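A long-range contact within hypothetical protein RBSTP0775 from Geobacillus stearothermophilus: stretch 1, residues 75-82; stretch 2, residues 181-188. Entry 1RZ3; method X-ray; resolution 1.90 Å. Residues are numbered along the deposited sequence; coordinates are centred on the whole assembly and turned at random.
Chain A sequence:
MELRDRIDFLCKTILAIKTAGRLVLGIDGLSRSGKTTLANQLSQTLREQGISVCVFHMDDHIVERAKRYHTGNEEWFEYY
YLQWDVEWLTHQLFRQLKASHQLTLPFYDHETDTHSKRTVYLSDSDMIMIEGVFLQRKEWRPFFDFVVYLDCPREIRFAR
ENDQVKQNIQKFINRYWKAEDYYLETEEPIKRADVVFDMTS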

# COMPACT_ATOMS: atom_id res chain seq x y z
N GLU A 75 -13.23 -16.64 -4.16
CA GLU A 75 -12.91 -15.46 -3.36
C GLU A 75 -11.47 -14.98 -3.44
O GLU A 75 -11.22 -13.77 -3.33
CB GLU A 75 -13.32 -15.70 -1.90
CG GLU A 75 -14.83 -15.84 -1.73
CD GLU A 75 -15.31 -15.41 -0.36
OE1 GLU A 75 -14.99 -14.27 0.06
OE2 GLU A 75 -16.01 -16.20 0.31
N TRP A 76 -10.51 -15.88 -3.63
CA TRP A 76 -9.12 -15.45 -3.71
C TRP A 76 -8.94 -14.55 -4.93
O TRP A 76 -8.21 -13.56 -4.89
CB TRP A 76 -8.16 -16.65 -3.83
CG TRP A 76 -8.14 -17.28 -5.20
CD1 TRP A 76 -8.89 -18.33 -5.64
CD2 TRP A 76 -7.32 -16.88 -6.32
NE1 TRP A 76 -8.60 -18.62 -6.95
CE2 TRP A 76 -7.64 -17.74 -7.39
CE3 TRP A 76 -6.36 -15.88 -6.51
CZ2 TRP A 76 -7.02 -17.63 -8.65
CZ3 TRP A 76 -5.74 -15.77 -7.76
CH2 TRP A 76 -6.08 -16.65 -8.81
N PHE A 77 -9.64 -14.90 -6.01
CA PHE A 77 -9.58 -14.16 -7.26
C PHE A 77 -10.24 -12.79 -7.11
O PHE A 77 -9.76 -11.80 -7.67
CB PHE A 77 -10.27 -14.95 -8.36
CG PHE A 77 -10.10 -14.37 -9.74
CD1 PHE A 77 -9.05 -14.77 -10.55
CD2 PHE A 77 -10.99 -13.41 -10.21
CE1 PHE A 77 -8.88 -14.23 -11.82
CE2 PHE A 77 -10.83 -12.86 -11.48
CZ PHE A 77 -9.77 -13.27 -12.29
N GLU A 78 -11.35 -12.74 -6.38
CA GLU A 78 -12.08 -11.50 -6.16
C GLU A 78 -11.20 -10.53 -5.36
O GLU A 78 -11.10 -9.34 -5.67
CB GLU A 78 -13.36 -11.75 -5.36
CG GLU A 78 -14.32 -12.75 -5.98
CD GLU A 78 -15.64 -12.83 -5.24
OE1 GLU A 78 -15.62 -12.91 -4.00
OE2 GLU A 78 -16.70 -12.82 -5.90
N TYR A 79 -10.56 -11.07 -4.33
CA TYR A 79 -9.70 -10.28 -3.46
C TYR A 79 -8.42 -9.79 -4.15
O TYR A 79 -8.06 -8.62 -4.03
CB TYR A 79 -9.35 -11.12 -2.22
CG TYR A 79 -8.45 -10.44 -1.20
CD1 TYR A 79 -8.62 -9.10 -0.86
CD2 TYR A 79 -7.47 -11.17 -0.53
CE1 TYR A 79 -7.84 -8.50 0.13
CE2 TYR A 79 -6.69 -10.59 0.46
CZ TYR A 79 -6.88 -9.26 0.79
OH TYR A 79 -6.11 -8.69 1.78
N TYR A 80 -7.77 -10.66 -4.91
CA TYR A 80 -6.53 -10.27 -5.57
C TYR A 80 -6.68 -9.49 -6.87
O TYR A 80 -5.92 -8.55 -7.12
CB TYR A 80 -5.66 -11.50 -5.84
CG TYR A 80 -4.26 -11.15 -6.31
CD1 TYR A 80 -3.29 -10.72 -5.40
CD2 TYR A 80 -3.93 -11.17 -7.67
CE1 TYR A 80 -2.03 -10.32 -5.82
CE2 TYR A 80 -2.67 -10.77 -8.10
CZ TYR A 80 -1.72 -10.35 -7.18
OH TYR A 80 -0.48 -9.95 -7.60
N TYR A 81 -7.65 -9.87 -7.70
CA TYR A 81 -7.83 -9.22 -9.00
C TYR A 81 -8.98 -8.23 -9.17
O TYR A 81 -8.89 -7.32 -9.99
CB TYR A 81 -7.96 -10.29 -10.09
CG TYR A 81 -6.66 -10.93 -10.50
CD1 TYR A 81 -5.67 -10.18 -11.13
CD2 TYR A 81 -6.42 -12.28 -10.26
CE1 TYR A 81 -4.47 -10.75 -11.52
CE2 TYR A 81 -5.22 -12.87 -10.66
CZ TYR A 81 -4.25 -12.10 -11.29
OH TYR A 81 -3.06 -12.66 -11.68
N LEU A 82 -10.05 -8.40 -8.41
CA LEU A 82 -11.19 -7.52 -8.57
C LEU A 82 -11.38 -6.44 -7.51
O LEU A 82 -12.00 -5.41 -7.79
CB LEU A 82 -12.48 -8.35 -8.66
CG LEU A 82 -12.46 -9.47 -9.71
CD1 LEU A 82 -13.81 -10.16 -9.73
CD2 LEU A 82 -12.11 -8.90 -11.07
N ASP A 181 -1.29 -16.62 -0.70
CA ASP A 181 -0.40 -17.64 -1.24
C ASP A 181 -0.13 -17.38 -2.71
O ASP A 181 0.98 -17.57 -3.19
CB ASP A 181 -1.01 -19.04 -1.07
CG ASP A 181 -1.06 -19.49 0.37
OD1 ASP A 181 -0.41 -18.86 1.23
OD2 ASP A 181 -1.75 -20.49 0.65
N TYR A 182 -1.16 -16.93 -3.43
CA TYR A 182 -1.04 -16.63 -4.85
C TYR A 182 -0.02 -15.50 -5.04
O TYR A 182 0.86 -15.57 -5.90
CB TYR A 182 -2.39 -16.19 -5.42
CG TYR A 182 -2.37 -15.91 -6.91
CD1 TYR A 182 -2.35 -16.96 -7.83
CD2 TYR A 182 -2.35 -14.61 -7.40
CE1 TYR A 182 -2.31 -16.72 -9.20
CE2 TYR A 182 -2.30 -14.35 -8.76
CZ TYR A 182 -2.28 -15.41 -9.66
OH TYR A 182 -2.24 -15.16 -11.01
N TYR A 183 -0.16 -14.45 -4.24
CA TYR A 183 0.73 -13.30 -4.31
C TYR A 183 2.18 -13.70 -4.04
O TYR A 183 3.09 -13.39 -4.82
CB TYR A 183 0.28 -12.24 -3.31
CG TYR A 183 1.13 -10.98 -3.29
CD1 TYR A 183 1.38 -10.27 -4.46
CD2 TYR A 183 1.63 -10.48 -2.09
CE1 TYR A 183 2.11 -9.08 -4.43
CE2 TYR A 183 2.37 -9.30 -2.05
CZ TYR A 183 2.60 -8.60 -3.23
OH TYR A 183 3.32 -7.43 -3.21
N LEU A 184 2.39 -14.41 -2.93
CA LEU A 184 3.72 -14.85 -2.54
C LEU A 184 4.40 -15.71 -3.59
O LEU A 184 5.59 -15.59 -3.83
CB LEU A 184 3.64 -15.63 -1.22
CG LEU A 184 3.29 -14.81 0.03
CD1 LEU A 184 2.97 -15.74 1.19
CD2 LEU A 184 4.46 -13.89 0.37
N GLU A 185 3.63 -16.59 -4.23
CA GLU A 185 4.18 -17.47 -5.25
C GLU A 185 4.40 -16.81 -6.61
O GLU A 185 5.40 -17.07 -7.27
CB GLU A 185 3.28 -18.70 -5.42
CG GLU A 185 3.75 -19.65 -6.51
CD GLU A 185 2.90 -20.90 -6.59
OE1 GLU A 185 1.69 -20.78 -6.87
OE2 GLU A 185 3.45 -22.00 -6.39
N THR A 186 3.47 -15.96 -7.01
CA THR A 186 3.58 -15.31 -8.31
C THR A 186 4.47 -14.07 -8.34
O THR A 186 5.22 -13.88 -9.29
CB THR A 186 2.18 -14.92 -8.86
OG1 THR A 186 1.56 -13.96 -8.01
CG2 THR A 186 1.28 -16.15 -8.94
N GLU A 187 4.42 -13.24 -7.30
CA GLU A 187 5.23 -12.02 -7.27
C GLU A 187 6.46 -12.04 -6.35
O GLU A 187 7.30 -11.15 -6.44
CB GLU A 187 4.34 -10.82 -6.92
CG GLU A 187 3.18 -10.62 -7.89
CD GLU A 187 3.61 -10.13 -9.27
OE1 GLU A 187 4.81 -10.24 -9.61
OE2 GLU A 187 2.73 -9.64 -10.01
N GLU A 188 6.57 -13.05 -5.48
CA GLU A 188 7.72 -13.15 -4.58
C GLU A 188 8.05 -11.80 -3.93
O GLU A 188 9.18 -11.32 -4.02
CB GLU A 188 8.94 -13.66 -5.35
CG GLU A 188 8.76 -15.04 -5.96
CD GLU A 188 9.88 -15.39 -6.92
OE1 GLU A 188 9.89 -14.84 -8.05
OE2 GLU A 188 10.74 -16.21 -6.56
O HOH W 1 -0.21 -9.66 -10.27

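Two helical segments more than a hundred residues apart meet here through aromatic side chains. Their axes come no closer than 11.1 Å and are inclined at 58°, a gap wide enough for rings to lie between the backbones; the nearest CA atoms, those of Tyr80 and Tyr183, are still 8.0 Å apart.

Tyr182 has the largest area covered, 100 Å², and its CA-to-CB bond points toward the other helix. With chi1 at -177° (t), its ring meets three aromatic residues. Trp76 lies over one face: its CZ3 is 3.5 Å from Tyr182 CG, and the centroid of its six-membered ring is 4.6 Å from that of Tyr182. The planes meet at 43°, so the pair is oblique, neither stacked nor edge-to-face.

Tyr80, with 76 Å² covered, receives the edge of the Tyr182 ring on its own face. The evidence is a 70° interplanar angle, centroids 5.2 Å apart, and a closest approach of 3.7 Å between Tyr80 CE2 and Tyr182 CE2. The hydroxyl end of Tyr80 also approaches Tyr183 and Glu187. Its OH lies 3.7 Å from Tyr183 CD1, near the plane of that ring, and also 3.7 Å from Glu187 CG. Water 1 links the polar ends: its O is 2.7 Å from Tyr80 OH and donates to Glu187 OE2 at 3.0 Å, so the carboxylate is reached indirectly.

The direct hydrogen bond across the contact joins Tyr81 OH to Tyr182 OH at 2.7 Å; either hydroxyl could be the donor. The CA-to-CB bond of Tyr81 points sideways to the other stretch, but the end of the side chain comes nearer, which brings the two hydroxyls together. Within the second stretch, Thr186 OG1 donates to Tyr182 O at 2.7 Å, a carbonyl that also accepts from Thr186 N at 2.9 Å.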